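Local structure of acyl-CoA dehydrogenase (Bacillus subtilis, 5LNX) at residues M29-F35 against Y203-T207. The protein catalyses the FAD-dependent dehydrogenation of saturated acyl-CoA thioesters to 2,3-dehydroacyl-CoA, passing the electrons to an acceptor. Residues are numbered along the deposited sequence.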
loop_
_atom_site.group_PDB
_atom_site.type_symbol
_atom_site.label_atom_id
_atom_site.label_comp_id
_atom_site.label_asym_id
_atom_site.label_seq_id
_atom_site.Cartn_x
_atom_site.Cartn_y
_atom_site.Cartn_z
ATOM N N MET D 29 28.071 19.090 5.245
ATOM C CA MET D 29 28.190 17.666 4.792
ATOM C C MET D 29 27.402 17.401 3.522
ATOM O O MET D 29 27.862 16.664 2.653
ATOM C CB MET D 29 27.682 16.684 5.846
ATOM C CG MET D 29 28.576 16.530 7.052
ATOM S SD MET D 29 27.617 15.780 8.365
ATOM C CE MET D 29 27.865 14.019 8.130
ATOM N N GLU D 30 26.227 18.014 3.417
ATOM C CA GLU D 30 25.387 17.865 2.233
ATOM C C GLU D 30 25.984 18.544 1.016
ATOM O O GLU D 30 25.681 18.194 -0.138
ATOM C CB GLU D 30 23.989 18.433 2.494
ATOM C CG GLU D 30 23.091 17.494 3.287
ATOM C CD GLU D 30 22.641 16.275 2.497
ATOM O OE1 GLU D 30 22.868 15.175 3.031
ATOM O OE2 GLU D 30 22.175 16.397 1.319
ATOM N N LYS D 31 26.782 19.567 1.268
ATOM C CA LYS D 31 27.372 20.361 0.193
ATOM C C LYS D 31 28.712 19.801 -0.204
ATOM O O LYS D 31 29.023 19.692 -1.384
ATOM C CB LYS D 31 27.537 21.798 0.644
ATOM N N THR D 32 29.505 19.468 0.798
ATOM C CA THR D 32 30.895 19.050 0.618
ATOM C C THR D 32 31.023 17.536 0.370
ATOM O O THR D 32 31.901 17.096 -0.363
ATOM C CB THR D 32 31.732 19.427 1.871
ATOM O OG1 THR D 32 31.408 18.528 2.949
ATOM N N ASP D 33 30.160 16.756 1.018
ATOM C CA ASP D 33 30.261 15.272 1.091
ATOM C C ASP D 33 31.508 14.834 1.863
ATOM O O ASP D 33 32.000 13.722 1.674
ATOM C CB ASP D 33 30.238 14.625 -0.305
ATOM C CG ASP D 33 29.816 13.142 -0.289
ATOM O OD1 ASP D 33 30.711 12.297 -0.464
ATOM O OD2 ASP D 33 28.610 12.818 -0.157
ATOM N N GLU D 34 31.986 15.696 2.763
ATOM C CA GLU D 34 33.174 15.412 3.574
ATOM C C GLU D 34 32.846 15.046 5.010
ATOM O O GLU D 34 32.084 15.731 5.696
ATOM C CB GLU D 34 34.153 16.586 3.553
ATOM C CG GLU D 34 34.586 16.974 2.147
ATOM C CD GLU D 34 35.685 18.012 2.133
ATOM O OE1 GLU D 34 35.864 18.722 3.157
ATOM O OE2 GLU D 34 36.366 18.127 1.089
ATOM N N PHE D 35 33.437 13.941 5.449
ATOM C CA PHE D 35 33.275 13.430 6.812
ATOM C C PHE D 35 33.515 14.575 7.812
ATOM O O PHE D 35 34.455 15.346 7.637
ATOM C CB PHE D 35 34.274 12.271 7.066
ATOM C CG PHE D 35 34.170 11.655 8.442
ATOM C CD1 PHE D 35 33.278 10.642 8.707
ATOM C CD2 PHE D 35 34.972 12.106 9.451
ATOM C CE1 PHE D 35 33.183 10.098 9.967
ATOM C CE2 PHE D 35 34.896 11.572 10.712
ATOM C CZ PHE D 35 34.005 10.563 10.973
ATOM N N TYR D 203 25.190 11.720 2.850
ATOM C CA TYR D 203 26.318 12.594 2.528
ATOM C C TYR D 203 26.936 13.052 3.883
ATOM O O TYR D 203 26.216 13.096 4.845
ATOM C CB TYR D 203 25.803 13.837 1.787
ATOM C CG TYR D 203 25.572 13.698 0.280
ATOM C CD1 TYR D 203 25.273 12.476 -0.306
ATOM C CD2 TYR D 203 25.629 14.813 -0.553
ATOM C CE1 TYR D 203 25.064 12.365 -1.672
ATOM C CE2 TYR D 203 25.412 14.714 -1.919
ATOM C CZ TYR D 203 25.128 13.487 -2.476
ATOM O OH TYR D 203 24.912 13.376 -3.837
ATOM N N GLY D 204 28.234 13.316 4.045
ATOM C CA GLY D 204 29.311 12.362 3.908
ATOM C C GLY D 204 29.651 11.519 5.160
ATOM O O GLY D 204 30.600 11.726 6.014
ATOM N N SER D 205 28.844 10.506 5.268
ATOM C CA SER D 205 29.261 9.327 6.005
ATOM C C SER D 205 30.214 8.514 5.106
ATOM O O SER D 205 29.765 7.857 4.184
ATOM C CB SER D 205 28.076 8.481 6.436
ATOM O OG SER D 205 28.550 7.239 6.929
ATOM N N ASN D 206 31.519 8.638 5.312
ATOM C CA ASN D 206 32.513 7.860 4.521
ATOM C C ASN D 206 32.137 6.394 4.441
ATOM O O ASN D 206 32.071 5.715 5.450
ATOM C CB ASN D 206 33.902 7.954 5.166
ATOM C CG ASN D 206 34.741 9.097 4.607
ATOM O OD1 ASN D 206 34.229 10.027 3.991
ATOM N ND2 ASN D 206 36.036 9.058 4.887
ATOM N N THR D 207 31.819 5.934 3.240
ATOM C CA THR D 207 31.633 4.505 3.015
ATOM C C THR D 207 32.696 3.981 2.033
ATOM O O THR D 207 32.816 4.475 0.904
ATOM C CB THR D 207 30.215 4.178 2.524
ATOM O OG1 THR D 207 29.278 5.041 3.165
ATOM C CG2 THR D 207 29.844 2.749 2.879
#
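Helix 9-32 ends against the loop 203-207, and its last turn, closed by Asp33 N bonding to Met29 O at 2.8 Å, packs on Gly204. Asp33 then takes a positive phi of 65°, which swings the chain out of the helix and along the loop; its CA sits 4.2 Å from that of Gly204. The approach is so tight that a CB on Gly204 would clash with Asp33 O, so the absence of a side chain lets the two backbones meet. Beyond the bend, Phe35 CA makes a CA-H...O contact with Gly204 O at 3.3 Å, while Thr32 OG1 accepts from Glu34 N (2.9 Å), an ST turn at the helix end. In the acyl-CoA dehydrogenase fold this is a seam between domains: the end of a helix of the N-terminal helical domain rests on the loop that leads into strand 207-212 of the middle beta domain. Lys196, also of the middle domain, adds a hydrogen bond to Asp33 O. Tyr203 points its CA-to-CB bond toward the helix end, with Asp33 OD2 over one face of its ring in a close van der Waals contact, 3.2 Å from CG, and Glu30 O at the ring edge, 3.4 Å from CD2. Glu30 reaches back so that OE1 lies 3.5 Å from Tyr203 CB, and its OE2 forms a salt bridge with Arg352, which also makes a cation-pi contact with Tyr203. At the other end, Phe35 CB lies 3.8 Å from Asn206 OD1, and Asn206 ND2 is hydrogen-bonded to Gly158 O; the side chain of Asn206 lies about 10 Å from a bound FAD.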